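Local atomic coordinates of protein induced by osmotic stress (PDB entry 5YWN), a protein that probably reduces ketones, haloketones among them, to alcohols with NADPH as cofactor, as an extended short-chain dehydrogenase/reductase of the dihydroflavonol-4-reductase subfamily. Residues N191-F196 with T234-R239; R34-G39 with F50-V55; A173-V178 with F185-V190. The protein carries 1 engineered substitution. All coordinates share one frame; numbering follows the deposited sequence.

Contact 1: residues N191-F196 with T234-R239. With NAP (NADP nicotinamide-adenine-dinucleotide phosphate), chain B.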
loop_
_atom_site.group_PDB
_atom_site.type_symbol
_atom_site.label_atom_id
_atom_site.label_comp_id
_atom_site.label_asym_id
_atom_site.label_seq_id
_atom_site.Cartn_x
_atom_site.Cartn_y
_atom_site.Cartn_z
ATOM N N ASN A 191 3.541 -6.766 2.276
ATOM C CA ASN A 191 3.105 -6.362 3.598
ATOM C C ASN A 191 3.858 -5.095 4.083
ATOM O O ASN A 191 4.854 -5.144 4.735
ATOM C CB ASN A 191 3.235 -7.511 4.607
ATOM C CG ASN A 191 2.442 -8.725 4.225
ATOM O OD1 ASN A 191 2.652 -9.298 3.233
ATOM N ND2 ASN A 191 1.520 -9.078 5.044
ATOM N N PRO A 192 3.381 -3.950 3.658
ATOM C CA PRO A 192 4.018 -2.688 4.018
ATOM C C PRO A 192 3.639 -2.104 5.371
ATOM O O PRO A 192 2.591 -2.306 5.864
ATOM C CB PRO A 192 3.590 -1.737 2.914
ATOM C CG PRO A 192 2.714 -2.481 2.073
ATOM C CD PRO A 192 2.303 -3.721 2.728
ATOM N N VAL A 193 4.553 -1.300 5.875
ATOM C CA VAL A 193 4.351 -0.367 6.958
ATOM C C VAL A 193 3.808 0.972 6.426
ATOM O O VAL A 193 3.317 1.017 5.346
ATOM C CB VAL A 193 5.626 -0.183 7.808
ATOM C CG1 VAL A 193 6.073 -1.503 8.354
ATOM C CG2 VAL A 193 6.713 0.481 7.006
ATOM N N TYR A 194 3.907 2.037 7.193
ATOM C CA TYR A 194 3.448 3.329 6.715
ATOM C C TYR A 194 4.176 3.721 5.419
ATOM O O TYR A 194 5.360 3.663 5.330
ATOM C CB TYR A 194 3.671 4.432 7.733
ATOM C CG TYR A 194 2.790 4.447 8.914
ATOM C CD1 TYR A 194 1.486 4.771 8.803
ATOM C CD2 TYR A 194 3.267 4.151 10.140
ATOM C CE1 TYR A 194 0.662 4.802 9.863
ATOM C CE2 TYR A 194 2.448 4.163 11.242
ATOM C CZ TYR A 194 1.132 4.488 11.083
ATOM O OH TYR A 194 0.312 4.542 12.142
ATOM N N ILE A 195 3.411 4.115 4.442
ATOM C CA ILE A 195 3.951 4.451 3.158
ATOM C C ILE A 195 4.054 5.970 2.921
ATOM O O ILE A 195 3.084 6.653 2.869
ATOM C CB ILE A 195 3.153 3.801 2.020
ATOM C CG1 ILE A 195 3.022 2.289 2.201
ATOM C CG2 ILE A 195 3.752 4.161 0.688
ATOM C CD1 ILE A 195 2.209 1.644 1.138
ATOM N N PHE A 196 5.275 6.428 2.749
ATOM C CA PHE A 196 5.587 7.806 2.460
ATOM C C PHE A 196 6.216 7.947 1.055
ATOM O O PHE A 196 6.695 7.030 0.506
ATOM C CB PHE A 196 6.544 8.447 3.477
ATOM C CG PHE A 196 6.102 8.397 4.901
ATOM C CD1 PHE A 196 4.789 8.314 5.258
ATOM C CD2 PHE A 196 7.033 8.456 5.893
ATOM C CE1 PHE A 196 4.434 8.270 6.568
ATOM C CE2 PHE A 196 6.675 8.429 7.199
ATOM C CZ PHE A 196 5.388 8.321 7.542
ATOM N N THR A 234 7.353 2.882 11.822
ATOM C CA THR A 234 8.260 2.538 10.775
ATOM C C THR A 234 7.687 2.964 9.422
ATOM O O THR A 234 6.520 2.968 9.226
ATOM C CB THR A 234 8.650 1.038 10.845
ATOM O OG1 THR A 234 9.855 0.823 10.175
ATOM C CG2 THR A 234 7.719 0.229 10.215
ATOM N N PHE A 235 8.559 3.307 8.507
ATOM C CA PHE A 235 8.185 3.766 7.183
ATOM C C PHE A 235 8.726 2.878 6.075
ATOM O O PHE A 235 9.694 2.245 6.240
ATOM C CB PHE A 235 8.537 5.270 6.964
ATOM C CG PHE A 235 9.688 5.524 6.027
ATOM C CD1 PHE A 235 10.946 5.225 6.406
ATOM C CD2 PHE A 235 9.464 5.867 4.757
ATOM C CE1 PHE A 235 11.990 5.380 5.559
ATOM C CE2 PHE A 235 10.486 6.035 3.902
ATOM C CZ PHE A 235 11.758 5.791 4.308
ATOM N N ILE A 236 8.103 3.001 4.935
ATOM C CA ILE A 236 8.624 2.544 3.685
ATOM C C ILE A 236 8.232 3.481 2.556
ATOM O O ILE A 236 7.149 3.932 2.513
ATOM C CB ILE A 236 8.236 1.071 3.413
ATOM C CG1 ILE A 236 8.889 0.536 2.159
ATOM C CG2 ILE A 236 6.750 0.868 3.377
ATOM C CD1 ILE A 236 10.343 0.237 2.249
ATOM N N ASP A 237 9.162 3.751 1.676
ATOM C CA ASP A 237 8.927 4.589 0.510
ATOM C C ASP A 237 8.016 3.935 -0.534
ATOM O O ASP A 237 8.119 2.809 -0.838
ATOM C CB ASP A 237 10.204 5.103 -0.128
ATOM C CG ASP A 237 9.950 6.099 -1.209
ATOM O OD1 ASP A 237 9.505 5.729 -2.266
ATOM O OD2 ASP A 237 10.174 7.241 -0.991
ATOM N N VAL A 238 7.133 4.726 -1.061
ATOM C CA VAL A 238 6.121 4.250 -1.960
ATOM C C VAL A 238 6.752 3.608 -3.204
ATOM O O VAL A 238 6.271 2.651 -3.678
ATOM C CB VAL A 238 5.081 5.331 -2.295
ATOM C CG1 VAL A 238 5.697 6.436 -3.073
ATOM C CG2 VAL A 238 3.932 4.763 -3.088
ATOM N N ARG A 239 7.832 4.172 -3.676
ATOM C CA ARG A 239 8.527 3.678 -4.805
ATOM C C ARG A 239 9.150 2.297 -4.562
ATOM O O ARG A 239 9.183 1.493 -5.418
ATOM C CB ARG A 239 9.488 4.685 -5.352
ATOM C CG ARG A 239 8.832 5.966 -5.787
ATOM C CD ARG A 239 9.793 7.119 -5.799
ATOM N NE ARG A 239 10.091 7.616 -4.482
ATOM C CZ ARG A 239 10.861 8.653 -4.235
ATOM N NH1 ARG A 239 11.412 9.323 -5.214
ATOM N NH2 ARG A 239 11.079 9.016 -3.028
HETATM P PA NAP B . -5.774 4.792 -0.673
HETATM O O1A NAP B . -4.812 5.793 -1.264
HETATM O O2A NAP B . -7.065 5.264 -0.049
HETATM O O5B NAP B . -6.132 3.707 -1.809
HETATM C C5B NAP B . -7.317 2.921 -1.710
HETATM C C4B NAP B . -7.934 2.745 -3.093
HETATM O O4B NAP B . -8.767 1.581 -3.113
HETATM C C3B NAP B . -8.794 3.939 -3.477
HETATM O O3B NAP B . -8.282 4.575 -4.652
HETATM C C2B NAP B . -10.189 3.399 -3.724
HETATM O O2B NAP B . -10.607 3.671 -5.058
HETATM C C1B NAP B . -10.113 1.899 -3.478
HETATM N N9A NAP B . -11.041 1.515 -2.385
HETATM C C8A NAP B . -10.939 1.897 -1.097
HETATM N N7A NAP B . -11.950 1.370 -0.359
HETATM C C5A NAP B . -12.719 0.634 -1.182
HETATM C C6A NAP B . -13.943 -0.190 -1.051
HETATM N N6A NAP B . -14.566 -0.335 0.143
HETATM N N1A NAP B . -14.418 -0.790 -2.165
HETATM C C2A NAP B . -13.816 -0.659 -3.363
HETATM N N3A NAP B . -12.703 0.075 -3.546
HETATM C C4A NAP B . -12.116 0.733 -2.517
HETATM O O3 NAP B . -4.979 3.911 0.416
HETATM P PN NAP B . -3.413 3.595 0.225
HETATM O O1N NAP B . -2.662 4.211 1.381
HETATM O O2N NAP B . -3.029 3.943 -1.194
HETATM O O5D NAP B . -3.355 1.993 0.383
HETATM C C5D NAP B . -3.214 1.158 -0.764
HETATM C C4D NAP B . -3.240 -0.307 -0.344
HETATM O O4D NAP B . -2.003 -0.663 0.282
HETATM C C3D NAP B . -4.360 -0.590 0.645
HETATM O O3D NAP B . -5.307 -1.508 0.090
HETATM C C2D NAP B . -3.701 -1.179 1.876
HETATM O O2D NAP B . -4.223 -2.482 2.158
HETATM C C1D NAP B . -2.213 -1.248 1.571
HETATM N N1N NAP B . -1.453 -0.523 2.594
HETATM C C2N NAP B . -1.172 0.775 2.415
HETATM C C3N NAP B . -0.453 1.482 3.374
HETATM C C7N NAP B . -0.141 2.934 3.166
HETATM O O7N NAP B . 0.262 3.599 4.105
HETATM N N7N NAP B . -0.314 3.462 1.954
HETATM C C4N NAP B . -0.028 0.832 4.522
HETATM C C5N NAP B . -0.333 -0.511 4.684
HETATM C C6N NAP B . -1.053 -1.171 3.696
HETATM P P2B NAP B . -11.400 5.028 -5.405
HETATM O O1X NAP B . -12.220 4.671 -6.622
HETATM O O2X NAP B . -12.214 5.302 -4.164
HETATM O O3X NAP B . -10.304 6.034 -5.665
#

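Contact 2: residues R34-G39 with F50-V55. With NAP (NADP nicotinamide-adenine-dinucleotide phosphate), chain B.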
loop_
_atom_site.group_PDB
_atom_site.type_symbol
_atom_site.label_atom_id
_atom_site.label_comp_id
_atom_site.label_asym_id
_atom_site.label_seq_id
_atom_site.Cartn_x
_atom_site.Cartn_y
_atom_site.Cartn_z
ATOM N N ARG A 34 -13.905 2.712 -9.444
ATOM C CA ARG A 34 -15.280 2.727 -9.010
ATOM C C ARG A 34 -16.197 3.630 -9.816
ATOM O O ARG A 34 -17.354 3.593 -9.634
ATOM C CB ARG A 34 -15.421 2.975 -7.504
ATOM C CG ARG A 34 -14.914 1.872 -6.612
ATOM C CD ARG A 34 -15.485 1.922 -5.225
ATOM N NE ARG A 34 -14.778 2.826 -4.365
ATOM C CZ ARG A 34 -15.107 3.105 -3.119
ATOM N NH1 ARG A 34 -14.390 3.965 -2.457
ATOM N NH2 ARG A 34 -16.149 2.549 -2.557
ATOM N N SER A 35 -15.653 4.443 -10.687
ATOM C CA SER A 35 -16.452 5.233 -11.577
ATOM C C SER A 35 -15.816 5.488 -12.937
ATOM O O SER A 35 -14.636 5.523 -13.082
ATOM C CB SER A 35 -16.808 6.565 -10.941
ATOM O OG SER A 35 -15.815 7.506 -11.156
ATOM N N GLU A 36 -16.667 5.788 -13.889
ATOM C CA GLU A 36 -16.224 6.074 -15.205
ATOM C C GLU A 36 -15.296 7.281 -15.247
ATOM O O GLU A 36 -14.290 7.207 -15.809
ATOM C CB GLU A 36 -17.454 6.292 -16.070
ATOM C CG GLU A 36 -17.231 6.530 -17.517
ATOM C CD GLU A 36 -16.375 5.515 -18.218
ATOM O OE1 GLU A 36 -16.573 4.332 -18.075
ATOM O OE2 GLU A 36 -15.503 5.941 -18.975
ATOM N N GLU A 37 -15.653 8.359 -14.593
ATOM C CA GLU A 37 -14.829 9.551 -14.622
ATOM C C GLU A 37 -13.485 9.331 -13.991
ATOM O O GLU A 37 -12.531 9.842 -14.437
ATOM C CB GLU A 37 -15.516 10.780 -14.061
ATOM C CG GLU A 37 -14.672 12.037 -14.169
ATOM C CD GLU A 37 -14.114 12.345 -15.570
ATOM O OE1 GLU A 37 -14.874 12.471 -16.534
ATOM O OE2 GLU A 37 -12.918 12.516 -15.716
ATOM N N LYS A 38 -13.460 8.519 -12.965
ATOM C CA LYS A 38 -12.241 8.165 -12.316
ATOM C C LYS A 38 -11.321 7.453 -13.300
ATOM O O LYS A 38 -10.154 7.716 -13.348
ATOM C CB LYS A 38 -12.506 7.331 -11.069
ATOM C CG LYS A 38 -12.869 8.098 -9.820
ATOM C CD LYS A 38 -13.260 7.183 -8.704
ATOM C CE LYS A 38 -13.676 7.887 -7.451
ATOM N NZ LYS A 38 -14.224 7.028 -6.393
ATOM N N GLY A 39 -11.874 6.556 -14.080
ATOM C CA GLY A 39 -11.110 5.910 -15.099
ATOM C C GLY A 39 -10.614 6.843 -16.171
ATOM O O GLY A 39 -9.489 6.804 -16.549
ATOM N N PHE A 50 -2.656 2.279 -21.010
ATOM C CA PHE A 50 -3.503 2.125 -19.877
ATOM C C PHE A 50 -4.972 2.050 -20.250
ATOM O O PHE A 50 -5.480 2.904 -20.901
ATOM C CB PHE A 50 -3.344 3.273 -18.900
ATOM C CG PHE A 50 -4.276 3.203 -17.732
ATOM C CD1 PHE A 50 -3.965 2.456 -16.646
ATOM C CD2 PHE A 50 -5.454 3.856 -17.744
ATOM C CE1 PHE A 50 -4.803 2.365 -15.584
ATOM C CE2 PHE A 50 -6.321 3.762 -16.685
ATOM C CZ PHE A 50 -5.989 3.023 -15.595
ATOM N N SER A 51 -5.649 1.051 -19.759
ATOM C CA SER A 51 -7.074 0.979 -19.877
ATOM C C SER A 51 -7.751 0.642 -18.555
ATOM O O SER A 51 -7.116 0.240 -17.667
ATOM C CB SER A 51 -7.508 0.110 -21.031
ATOM O OG SER A 51 -7.051 -1.170 -20.939
ATOM N N TYR A 52 -9.033 0.906 -18.456
ATOM C CA TYR A 52 -9.761 0.736 -17.238
ATOM C C TYR A 52 -11.093 0.018 -17.402
ATOM O O TYR A 52 -11.667 0.014 -18.455
ATOM C CB TYR A 52 -9.976 2.079 -16.540
ATOM C CG TYR A 52 -10.863 3.042 -17.278
ATOM C CD1 TYR A 52 -10.370 3.843 -18.258
ATOM C CD2 TYR A 52 -12.176 3.127 -17.000
ATOM C CE1 TYR A 52 -11.171 4.700 -18.931
ATOM C CE2 TYR A 52 -12.974 3.966 -17.671
ATOM C CZ TYR A 52 -12.456 4.748 -18.623
ATOM O OH TYR A 52 -13.271 5.562 -19.253
ATOM N N GLU A 53 -11.547 -0.582 -16.322
ATOM C CA GLU A 53 -12.877 -1.103 -16.212
ATOM C C GLU A 53 -13.492 -0.649 -14.908
ATOM O O GLU A 53 -12.831 -0.575 -13.912
ATOM C CB GLU A 53 -12.921 -2.624 -16.298
ATOM C CG GLU A 53 -12.424 -3.206 -17.577
ATOM C CD GLU A 53 -13.242 -2.822 -18.779
ATOM O OE1 GLU A 53 -14.424 -2.603 -18.646
ATOM O OE2 GLU A 53 -12.706 -2.748 -19.856
ATOM N N VAL A 54 -14.772 -0.386 -14.941
ATOM C CA VAL A 54 -15.473 0.049 -13.785
ATOM C C VAL A 54 -16.023 -1.115 -13.004
ATOM O O VAL A 54 -16.843 -1.812 -13.472
ATOM C CB VAL A 54 -16.631 0.964 -14.159
ATOM C CG1 VAL A 54 -17.409 1.380 -12.959
ATOM C CG2 VAL A 54 -16.160 2.164 -14.907
ATOM N N VAL A 55 -15.530 -1.272 -11.799
ATOM C CA VAL A 55 -16.008 -2.246 -10.843
ATOM C C VAL A 55 -16.386 -1.541 -9.561
ATOM O O VAL A 55 -15.568 -1.251 -8.743
ATOM C CB VAL A 55 -14.954 -3.317 -10.569
ATOM C CG1 VAL A 55 -15.436 -4.359 -9.598
ATOM C CG2 VAL A 55 -14.446 -3.917 -11.853
HETATM P PA NAP B . -5.774 4.792 -0.673
HETATM O O1A NAP B . -4.812 5.793 -1.264
HETATM O O2A NAP B . -7.065 5.264 -0.049
HETATM O O5B NAP B . -6.132 3.707 -1.809
HETATM C C5B NAP B . -7.317 2.921 -1.710
HETATM C C4B NAP B . -7.934 2.745 -3.093
HETATM O O4B NAP B . -8.767 1.581 -3.113
HETATM C C3B NAP B . -8.794 3.939 -3.477
HETATM O O3B NAP B . -8.282 4.575 -4.652
HETATM C C2B NAP B . -10.189 3.399 -3.724
HETATM O O2B NAP B . -10.607 3.671 -5.058
HETATM C C1B NAP B . -10.113 1.899 -3.478
HETATM N N9A NAP B . -11.041 1.515 -2.385
HETATM C C8A NAP B . -10.939 1.897 -1.097
HETATM N N7A NAP B . -11.950 1.370 -0.359
HETATM C C5A NAP B . -12.719 0.634 -1.182
HETATM C C6A NAP B . -13.943 -0.190 -1.051
HETATM N N6A NAP B . -14.566 -0.335 0.143
HETATM N N1A NAP B . -14.418 -0.790 -2.165
HETATM C C2A NAP B . -13.816 -0.659 -3.363
HETATM N N3A NAP B . -12.703 0.075 -3.546
HETATM C C4A NAP B . -12.116 0.733 -2.517
HETATM O O3 NAP B . -4.979 3.911 0.416
HETATM P PN NAP B . -3.413 3.595 0.225
HETATM O O1N NAP B . -2.662 4.211 1.381
HETATM O O2N NAP B . -3.029 3.943 -1.194
HETATM O O5D NAP B . -3.355 1.993 0.383
HETATM C C5D NAP B . -3.214 1.158 -0.764
HETATM C C4D NAP B . -3.240 -0.307 -0.344
HETATM O O4D NAP B . -2.003 -0.663 0.282
HETATM C C3D NAP B . -4.360 -0.590 0.645
HETATM O O3D NAP B . -5.307 -1.508 0.090
HETATM C C2D NAP B . -3.701 -1.179 1.876
HETATM O O2D NAP B . -4.223 -2.482 2.158
HETATM C C1D NAP B . -2.213 -1.248 1.571
HETATM N N1N NAP B . -1.453 -0.523 2.594
HETATM C C2N NAP B . -1.172 0.775 2.415
HETATM C C3N NAP B . -0.453 1.482 3.374
HETATM C C7N NAP B . -0.141 2.934 3.166
HETATM O O7N NAP B . 0.262 3.599 4.105
HETATM N N7N NAP B . -0.314 3.462 1.954
HETATM C C4N NAP B . -0.028 0.832 4.522
HETATM C C5N NAP B . -0.333 -0.511 4.684
HETATM C C6N NAP B . -1.053 -1.171 3.696
HETATM P P2B NAP B . -11.400 5.028 -5.405
HETATM O O1X NAP B . -12.220 4.671 -6.622
HETATM O O2X NAP B . -12.214 5.302 -4.164
HETATM O O3X NAP B . -10.304 6.034 -5.665
#

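Contact 3: residues A173-V178 with F185-V190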
loop_
_atom_site.group_PDB
_atom_site.type_symbol
_atom_site.label_atom_id
_atom_site.label_comp_id
_atom_site.label_asym_id
_atom_site.label_seq_id
_atom_site.Cartn_x
_atom_site.Cartn_y
_atom_site.Cartn_z
ATOM N N ALA A 173 -7.542 -15.389 3.913
ATOM C CA ALA A 173 -8.455 -15.878 2.938
ATOM C C ALA A 173 -7.771 -16.139 1.596
ATOM O O ALA A 173 -8.006 -17.108 1.000
ATOM C CB ALA A 173 -9.618 -14.945 2.777
ATOM N N ALA A 174 -6.883 -15.259 1.200
ATOM C CA ALA A 174 -6.130 -15.427 -0.022
ATOM C C ALA A 174 -5.251 -16.696 0.028
ATOM O O ALA A 174 -5.326 -17.497 -0.828
ATOM C CB ALA A 174 -5.299 -14.210 -0.296
ATOM N N TRP A 175 -4.515 -16.880 1.106
ATOM C CA TRP A 175 -3.732 -18.073 1.301
ATOM C C TRP A 175 -4.612 -19.327 1.365
ATOM O O TRP A 175 -4.284 -20.327 0.795
ATOM C CB TRP A 175 -2.799 -17.965 2.489
ATOM C CG TRP A 175 -1.711 -16.929 2.305
ATOM C CD1 TRP A 175 -1.533 -15.836 3.028
ATOM C CD2 TRP A 175 -0.707 -16.911 1.312
ATOM N NE1 TRP A 175 -0.492 -15.131 2.591
ATOM C CE2 TRP A 175 0.048 -15.752 1.521
ATOM C CE3 TRP A 175 -0.371 -17.745 0.261
ATOM C CZ2 TRP A 175 1.117 -15.418 0.745
ATOM C CZ3 TRP A 175 0.684 -17.413 -0.519
ATOM C CH2 TRP A 175 1.428 -16.255 -0.269
ATOM N N GLU A 176 -5.750 -19.212 2.012
ATOM C CA GLU A 176 -6.687 -20.290 2.082
ATOM C C GLU A 176 -7.230 -20.691 0.701
ATOM O O GLU A 176 -7.337 -21.822 0.418
ATOM C CB GLU A 176 -7.830 -19.997 3.017
ATOM C CG GLU A 176 -8.673 -21.198 3.300
ATOM C CD GLU A 176 -10.135 -20.872 3.474
ATOM O OE1 GLU A 176 -10.473 -19.795 4.024
ATOM O OE2 GLU A 176 -10.964 -21.702 3.074
ATOM N N PHE A 177 -7.518 -19.721 -0.129
ATOM C CA PHE A 177 -8.012 -19.980 -1.442
ATOM C C PHE A 177 -7.011 -20.780 -2.242
ATOM O O PHE A 177 -7.364 -21.702 -2.875
ATOM C CB PHE A 177 -8.289 -18.664 -2.157
ATOM C CG PHE A 177 -8.811 -18.808 -3.551
ATOM C CD1 PHE A 177 -7.951 -18.925 -4.616
ATOM C CD2 PHE A 177 -10.136 -18.791 -3.788
ATOM C CE1 PHE A 177 -8.413 -19.027 -5.878
ATOM C CE2 PHE A 177 -10.619 -18.893 -5.056
ATOM C CZ PHE A 177 -9.758 -19.025 -6.098
ATOM N N VAL A 178 -5.769 -20.402 -2.168
ATOM C CA VAL A 178 -4.762 -21.068 -2.906
ATOM C C VAL A 178 -4.685 -22.514 -2.464
ATOM O O VAL A 178 -4.585 -23.356 -3.272
ATOM C CB VAL A 178 -3.391 -20.369 -2.781
ATOM C CG1 VAL A 178 -2.285 -21.224 -3.312
ATOM C CG2 VAL A 178 -3.379 -19.045 -3.495
ATOM N N PHE A 185 -2.697 -19.798 -10.886
ATOM C CA PHE A 185 -1.738 -18.801 -10.493
ATOM C C PHE A 185 -1.004 -19.109 -9.212
ATOM O O PHE A 185 -1.499 -19.769 -8.394
ATOM C CB PHE A 185 -2.392 -17.445 -10.391
ATOM C CG PHE A 185 -3.535 -17.382 -9.426
ATOM C CD1 PHE A 185 -3.332 -17.214 -8.092
ATOM C CD2 PHE A 185 -4.808 -17.456 -9.864
ATOM C CE1 PHE A 185 -4.384 -17.134 -7.223
ATOM C CE2 PHE A 185 -5.868 -17.384 -9.014
ATOM C CZ PHE A 185 -5.664 -17.224 -7.685
ATOM N N ALA A 186 0.187 -18.583 -9.091
ATOM C CA ALA A 186 0.890 -18.479 -7.847
ATOM C C ALA A 186 0.612 -17.130 -7.132
ATOM O O ALA A 186 0.506 -16.103 -7.739
ATOM C CB ALA A 186 2.349 -18.672 -8.055
ATOM N N LEU A 187 0.528 -17.181 -5.835
ATOM C CA LEU A 187 0.211 -16.026 -5.065
ATOM C C LEU A 187 1.402 -15.541 -4.297
ATOM O O LEU A 187 2.186 -16.295 -3.834
ATOM C CB LEU A 187 -0.923 -16.295 -4.090
ATOM C CG LEU A 187 -1.329 -15.244 -3.046
ATOM C CD1 LEU A 187 -1.841 -13.989 -3.687
ATOM C CD2 LEU A 187 -2.341 -15.769 -2.048
ATOM N N SER A 188 1.475 -14.256 -4.167
ATOM C CA SER A 188 2.406 -13.637 -3.278
ATOM C C SER A 188 1.804 -12.392 -2.636
ATOM O O SER A 188 0.900 -11.857 -3.152
ATOM C CB SER A 188 3.706 -13.360 -3.998
ATOM O OG SER A 188 3.556 -12.440 -5.001
ATOM N N THR A 189 2.312 -11.982 -1.486
ATOM C CA THR A 189 1.794 -10.810 -0.812
ATOM C C THR A 189 2.876 -9.812 -0.551
ATOM O O THR A 189 3.996 -10.154 -0.416
ATOM C CB THR A 189 1.038 -11.097 0.529
ATOM O OG1 THR A 189 1.946 -11.406 1.574
ATOM C CG2 THR A 189 0.015 -12.183 0.385
ATOM N N VAL A 190 2.478 -8.565 -0.467
ATOM C CA VAL A 190 3.327 -7.492 -0.026
ATOM C C VAL A 190 2.745 -6.846 1.242
ATOM O O VAL A 190 1.630 -6.453 1.267
ATOM C CB VAL A 190 3.589 -6.500 -1.148
ATOM C CG1 VAL A 190 4.416 -5.347 -0.674
ATOM C CG2 VAL A 190 4.222 -7.185 -2.321
#

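Contact 1: residues N191-F196 with T234-R239
Ile-195 lies beside Ile-236 in a parallel pairing of strands 194-196 and 234-237, and its side chain runs from that pairing to the cofactor. CB faces the nicotinamide amide, 3.5 Å from N7N of NADP. There the chain forks. CG2 is anti to the backbone N and turns to the start of helix 238-250, where it presses on Val-238 CB at 3.5 Å, a tight fit. The Ile-195 and Val-238 side chains cross at about a right angle. The other branch, CG1, comes up against NADP C7N, and CD1 at the tip reaches N7N at 3.2 Å. The backbone of the same residue adds a hydrogen bond, from Ile-195 N to NADP O7N at 3.2 Å, so the amide is held by a bond and packed by a branch of one residue. This two-stranded parallel sheet belongs to a beta-alpha-beta unit with helix 211-217, next to the Rossmann-fold sheet. Its backbone bonds run from Ile-236 N to Tyr-194 O, from Phe-196 N to Ile-236 O and from Val-238 N to Phe-196 O. On the face bearing Phe-196 and Phe-235, the two rings are near parallel, 19° apart, but slid so far that they barely overlap. Phe-196 CE2 meets Phe-235 CB at 3.7 Å instead. Asp-237 caps the helix: OD1 accepts from Arg-239 N at 2.7 Å. Arg-239 also grips both carboxylate oxygens side-on, with NE to OD1 and NH2 to OD2.

Contact 2: residues R34-G39 with F50-V55
Tyr-52 lies with one ring face against Gly-39. The CA of Gly-39 sits over the ring centre, 3.5 Å from the centroid and 11° off the normal, a CH-pi contact. Gly-39 has no side chain, and its CA comes directly onto the ring. With CG of Tyr-52 between the backbone N and the carbonyl carbon, chi1 66°, the ring starts out on the side of helix 36-46. Glu-36 comes to the same ring from its edge. Its side chain crosses that of Tyr-52 at about a right angle, with the carboxylate and ring planes 50° apart. The approach of its carboxylate to the tyrosine hydroxyl is modelled too close to be trusted in detail. Val-54 fills in beside them, and its CG2 lies 3.8 Å from Glu-36 N. This is the second half of a beta-alpha-beta unit of the Rossmann fold, where helix 36-46 packs on strand 50-54 at the edge of the main sheet. The start of the helix is capped by Ser-35, whose OG accepts from Lys-38 N at 3.1 Å. The Arg-34 side chain sets out away from the strand, though its CG still lies 3.8 Å from Val-55 O. Its guanidinium lays one face over the adenine, with C4A 3.7 Å above the plane and offset toward the rim. Arg-34 NH1 donates to O2X of the 2'-phosphate at 3.1 Å, and Lys-38 NZ gives a bond of the same length to O1X. Two cationic side chains thus meet the phosphate that NADP has and NAD lacks, which is consistent with a preference for the phosphorylated cofactor.

Contact 3: residues A173-V178 with F185-V190
Leu-187 of strand 186-192 packs against Trp-175 of helix 159-181. This is helix-on-sheet packing in the Rossmann fold. The helix runs nearly antiparallel to the strand that follows it, at 164°, with the short axes 9.4 Å apart. Leu-187 holds CG anti to its backbone N (chi1 173°). From there its CD2 branch enters the helix surface. The methyl lies over one face of the indole, 3.8 Å from the centroid of the six-membered ring, a CH-pi contact offset toward the rim. The same CD2 touches Ala-174 CB at 3.8 Å and Val-178 CG2 at 3.7 Å, so three helix residues touch one methyl. Trp-175 reaches this place although its CB does not point at the strand. Its CG is anti to the carbonyl carbon (chi1 -66°), and the six-membered ring touches both Leu-187 and Thr-189, two residues apart on the strand. The indole NE1 donates to Glu-171 one helical turn earlier, which helps fix the ring's rotation. An alanine in place of Trp-175 would probably leave Leu-187 CD2 and Thr-189 CG2 without their ring partner, open a gap between helix and strand, and deprive Glu-171 of the indole N-H. At the other end of the contact, Phe-185 and Phe-177 cross at about a right angle. Phe-185 CZ meets Phe-177 CE1 at 3.8 Å. Helix 91-113 covers these two rings through Leu-107 and Ile-110. Thr-189 turns its hydroxyl to Asn-191 OD1 and its methyl to the indole, where CG2 lies 3.4 Å from Trp-175 CZ2.

From the N terminus, contact 2 comes first: it closes the short loop from the end of strand 28-33 through helix 36-46 to edge strand 50-54. Contact 3 follows, a tight return from helix 159-181 into strand 186-192. Contact 1 opens where contact 3 ends, at the C-terminal end of that strand, and closes the longer excursion through helix 211-217 to strand 234-237. The three loops run in series; none nests in or crosses another. Contacts 2 and 3 reach the seven-stranded main sheet at distant strands, while contact 1 ties its end to the small sheet. Contacts 1 and 2, centres about 26 Å apart, hold opposite ends of one NADP.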